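Local coordinates for protein esterase (Xanthomonas oryzae pv. oryzae, PDB 3H2G) that hydrolyses esters as a cell wall-degrading virulence factor that the bacterium uses against rice, at residues I205-D217 with D336-I348. Sequence-based numbering, arbitrary orientation.
Sequences ISGPYALEQTFLD and DATVPLKNAQTAI
Asn343 and the backbone of Ala210 illustrate how one buried amide can join two loop-helix junctions. Asn343 OD1 takes the N-H of Ala210 on a lone pair in the carbonyl plane, 3.0 Å from Ala210 N. The side chain of Thr214 crosses that of Asn343 at about a right angle, and its OG1 receives a weak bond from Asn343 ND2. The second job of that nitrogen lies in its own loop, where ND2 donates to Pro340 O at 2.9 Å, nearly within the amide plane, which helps fix the rotation of the group. At the solvent-facing end the extended chain of Lys342 reaches across, CG anti to the backbone N (chi1 174°), and Lys342 NZ forms a salt bridge with Asp217 OD2 at 2.8 Å, approaching on the syn side. Gln213 NE2 holds the other oxygen, meeting Asp217 OD1 at 2.8 Å from above the carboxylate plane.

Further inward, the Tyr209 ring turns its edge to the backbone of Asn343 and Ala344. Gly207 O sits over the ring centre, and Tyr209 OH accepts from Gly207 N at 3.2 Å. Val339 CG1 packs 3.4 Å from the buried Ser206 O. A water links Ser206 OG to Asp336 OD2; Ser206 OG is also hydrogen-bonded to Thr380 OG1, and Asp336 OD2 to His377 ND1. Asp336 OD1 receives Thr338 N in an Asx turn and also Val339 N, which extends it to an Asx motif, and the two bonds orient the carboxylate. The two loops follow the parallel neighbouring strands 198-205 and 328-332, as in an alpha/beta-hydrolase fold, where Asp336 is probably the acid of a Ser176-His377-Asp336 catalytic triad.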
# COMPACT_ATOMS: atom_id res chain seq x y z
N ILE A 205 1.04 -2.55 -7.37
CA ILE A 205 0.40 -3.85 -7.45
C ILE A 205 -1.03 -3.87 -6.89
O ILE A 205 -1.26 -3.51 -5.74
CB ILE A 205 1.23 -4.91 -6.69
CG1 ILE A 205 2.64 -4.98 -7.27
CG2 ILE A 205 0.55 -6.28 -6.76
CD1 ILE A 205 3.62 -5.79 -6.41
N SER A 206 -1.97 -4.29 -7.72
CA SER A 206 -3.38 -4.41 -7.31
C SER A 206 -3.92 -3.22 -6.52
O SER A 206 -4.64 -3.39 -5.53
CB SER A 206 -3.56 -5.69 -6.50
OG SER A 206 -3.06 -6.81 -7.21
N GLY A 207 -3.60 -2.01 -6.97
CA GLY A 207 -4.07 -0.82 -6.29
C GLY A 207 -5.34 -0.23 -6.89
O GLY A 207 -5.58 -0.34 -8.09
N PRO A 208 -6.18 0.42 -6.07
CA PRO A 208 -7.43 1.02 -6.54
C PRO A 208 -7.19 2.45 -7.05
O PRO A 208 -7.65 3.41 -6.45
CB PRO A 208 -8.30 1.00 -5.29
CG PRO A 208 -7.30 1.28 -4.21
CD PRO A 208 -6.13 0.39 -4.59
N TYR A 209 -6.47 2.56 -8.17
CA TYR A 209 -6.14 3.86 -8.76
C TYR A 209 -7.39 4.67 -9.10
O TYR A 209 -7.42 5.89 -8.94
CB TYR A 209 -5.28 3.66 -10.01
CG TYR A 209 -4.27 2.54 -9.84
CD1 TYR A 209 -3.35 2.55 -8.80
CD2 TYR A 209 -4.30 1.42 -10.68
CE1 TYR A 209 -2.49 1.48 -8.58
CE2 TYR A 209 -3.45 0.34 -10.47
CZ TYR A 209 -2.55 0.37 -9.42
OH TYR A 209 -1.75 -0.72 -9.17
N ALA A 210 -8.42 3.98 -9.59
CA ALA A 210 -9.69 4.62 -9.90
C ALA A 210 -10.50 4.35 -8.63
O ALA A 210 -11.45 3.56 -8.62
CB ALA A 210 -10.35 3.96 -11.11
N LEU A 211 -10.07 5.00 -7.55
CA LEU A 211 -10.66 4.83 -6.23
C LEU A 211 -12.16 5.00 -6.14
O LEU A 211 -12.87 4.09 -5.69
CB LEU A 211 -9.97 5.77 -5.23
CG LEU A 211 -10.33 5.57 -3.76
CD1 LEU A 211 -10.01 4.14 -3.35
CD2 LEU A 211 -9.56 6.55 -2.89
N GLU A 212 -12.66 6.15 -6.56
CA GLU A 212 -14.10 6.41 -6.51
C GLU A 212 -14.90 5.38 -7.31
O GLU A 212 -15.88 4.82 -6.82
CB GLU A 212 -14.41 7.82 -7.02
CG GLU A 212 -15.89 8.10 -7.20
CD GLU A 212 -16.16 9.40 -7.92
OE1 GLU A 212 -15.28 9.85 -8.68
OE2 GLU A 212 -17.26 9.97 -7.75
N GLN A 213 -14.48 5.13 -8.55
CA GLN A 213 -15.19 4.18 -9.40
C GLN A 213 -15.13 2.75 -8.85
O GLN A 213 -16.06 1.97 -9.03
CB GLN A 213 -14.64 4.21 -10.83
CG GLN A 213 -15.54 3.50 -11.84
CD GLN A 213 -16.93 4.12 -11.92
OE1 GLN A 213 -17.07 5.32 -12.15
NE2 GLN A 213 -17.95 3.29 -11.74
N THR A 214 -14.03 2.42 -8.18
CA THR A 214 -13.87 1.09 -7.60
C THR A 214 -14.94 0.84 -6.55
O THR A 214 -15.53 -0.24 -6.49
CB THR A 214 -12.47 0.92 -6.96
OG1 THR A 214 -11.48 0.83 -7.99
CG2 THR A 214 -12.40 -0.34 -6.11
N PHE A 215 -15.20 1.85 -5.71
CA PHE A 215 -16.22 1.73 -4.67
C PHE A 215 -17.61 1.67 -5.29
O PHE A 215 -18.48 0.91 -4.84
CB PHE A 215 -16.15 2.91 -3.69
CG PHE A 215 -15.20 2.68 -2.55
CD1 PHE A 215 -13.83 2.75 -2.74
CD2 PHE A 215 -15.69 2.35 -1.29
CE1 PHE A 215 -12.95 2.49 -1.69
CE2 PHE A 215 -14.83 2.10 -0.23
CZ PHE A 215 -13.46 2.17 -0.43
N LEU A 216 -17.83 2.46 -6.34
CA LEU A 216 -19.11 2.45 -7.03
C LEU A 216 -19.38 1.07 -7.62
O LEU A 216 -20.46 0.51 -7.45
CB LEU A 216 -19.12 3.50 -8.15
CG LEU A 216 -19.16 4.98 -7.75
CD1 LEU A 216 -18.91 5.86 -8.96
CD2 LEU A 216 -20.52 5.30 -7.12
N ASP A 217 -18.39 0.52 -8.32
CA ASP A 217 -18.55 -0.78 -8.95
C ASP A 217 -18.87 -1.94 -8.00
O ASP A 217 -19.58 -2.87 -8.39
CB ASP A 217 -17.29 -1.13 -9.77
CG ASP A 217 -17.09 -0.20 -10.95
OD1 ASP A 217 -18.03 0.54 -11.30
OD2 ASP A 217 -15.98 -0.22 -11.53
N ASP A 336 -9.07 -11.13 -9.44
CA ASP A 336 -9.23 -10.24 -8.28
C ASP A 336 -10.57 -9.52 -8.17
O ASP A 336 -10.86 -8.61 -8.95
CB ASP A 336 -8.10 -9.20 -8.29
CG ASP A 336 -7.92 -8.51 -6.95
OD1 ASP A 336 -8.88 -8.48 -6.14
OD2 ASP A 336 -6.82 -7.98 -6.71
N ALA A 337 -11.39 -9.92 -7.20
CA ALA A 337 -12.69 -9.30 -6.99
C ALA A 337 -12.67 -8.21 -5.91
O ALA A 337 -13.64 -7.48 -5.74
CB ALA A 337 -13.73 -10.38 -6.62
N THR A 338 -11.56 -8.11 -5.19
CA THR A 338 -11.45 -7.08 -4.15
C THR A 338 -11.04 -5.76 -4.80
O THR A 338 -11.61 -4.70 -4.51
CB THR A 338 -10.41 -7.48 -3.07
OG1 THR A 338 -10.87 -8.66 -2.40
CG2 THR A 338 -10.25 -6.36 -2.05
N VAL A 339 -10.06 -5.82 -5.70
CA VAL A 339 -9.61 -4.65 -6.44
C VAL A 339 -9.55 -5.06 -7.91
O VAL A 339 -8.52 -5.55 -8.38
CB VAL A 339 -8.21 -4.18 -5.97
CG1 VAL A 339 -7.75 -2.99 -6.81
CG2 VAL A 339 -8.25 -3.80 -4.49
N PRO A 340 -10.66 -4.89 -8.64
CA PRO A 340 -10.71 -5.26 -10.06
C PRO A 340 -9.58 -4.67 -10.90
O PRO A 340 -9.19 -3.52 -10.70
CB PRO A 340 -12.09 -4.75 -10.49
CG PRO A 340 -12.91 -4.98 -9.24
CD PRO A 340 -11.98 -4.45 -8.17
N LEU A 341 -9.07 -5.47 -11.82
CA LEU A 341 -7.98 -5.03 -12.69
C LEU A 341 -8.43 -3.85 -13.55
O LEU A 341 -7.61 -3.18 -14.18
CB LEU A 341 -7.53 -6.20 -13.58
CG LEU A 341 -6.21 -6.02 -14.33
CD1 LEU A 341 -5.09 -5.65 -13.36
CD2 LEU A 341 -5.87 -7.33 -15.06
N LYS A 342 -9.73 -3.60 -13.56
CA LYS A 342 -10.29 -2.47 -14.30
C LYS A 342 -9.57 -1.20 -13.87
O LYS A 342 -9.44 -0.25 -14.64
CB LYS A 342 -11.79 -2.33 -14.01
CG LYS A 342 -12.43 -1.09 -14.62
CD LYS A 342 -13.86 -0.88 -14.13
CE LYS A 342 -14.44 0.42 -14.68
NZ LYS A 342 -15.79 0.74 -14.15
N ASN A 343 -9.09 -1.19 -12.63
CA ASN A 343 -8.37 -0.04 -12.09
C ASN A 343 -7.13 0.29 -12.92
O ASN A 343 -6.89 1.45 -13.25
CB ASN A 343 -7.96 -0.31 -10.64
CG ASN A 343 -9.08 -0.04 -9.66
OD1 ASN A 343 -9.38 1.11 -9.36
ND2 ASN A 343 -9.71 -1.10 -9.17
N ALA A 344 -6.35 -0.73 -13.25
CA ALA A 344 -5.14 -0.55 -14.04
C ALA A 344 -5.48 -0.15 -15.48
O ALA A 344 -4.83 0.71 -16.07
CB ALA A 344 -4.31 -1.83 -14.03
N GLN A 345 -6.51 -0.79 -16.03
CA GLN A 345 -6.94 -0.51 -17.39
C GLN A 345 -7.43 0.93 -17.51
O GLN A 345 -7.10 1.64 -18.47
CB GLN A 345 -8.06 -1.48 -17.80
CG GLN A 345 -7.56 -2.91 -17.98
CD GLN A 345 -8.68 -3.94 -17.94
OE1 GLN A 345 -8.48 -5.10 -18.33
NE2 GLN A 345 -9.84 -3.55 -17.44
N THR A 346 -8.21 1.36 -16.52
CA THR A 346 -8.74 2.72 -16.49
C THR A 346 -7.58 3.72 -16.36
O THR A 346 -7.54 4.73 -17.04
CB THR A 346 -9.70 2.92 -15.29
OG1 THR A 346 -10.84 2.08 -15.46
CG2 THR A 346 -10.15 4.38 -15.20
N ALA A 347 -6.65 3.41 -15.47
CA ALA A 347 -5.50 4.29 -15.25
C ALA A 347 -4.70 4.48 -16.54
O ALA A 347 -4.43 5.61 -16.94
CB ALA A 347 -4.60 3.71 -14.16
N ILE A 348 -4.34 3.38 -17.19
CA ILE A 348 -3.57 3.45 -18.42
C ILE A 348 -4.28 4.22 -19.52
O ILE A 348 -3.66 5.01 -20.24
CB ILE A 348 -3.20 2.02 -18.91
CG1 ILE A 348 -2.16 1.43 -17.96
CG2 ILE A 348 -2.64 2.07 -20.34
CD1 ILE A 348 -1.79 -0.02 -18.25
O HOH W 1 -5.16 -7.40 -8.83
O HOH W 2 -18.79 -0.43 -14.17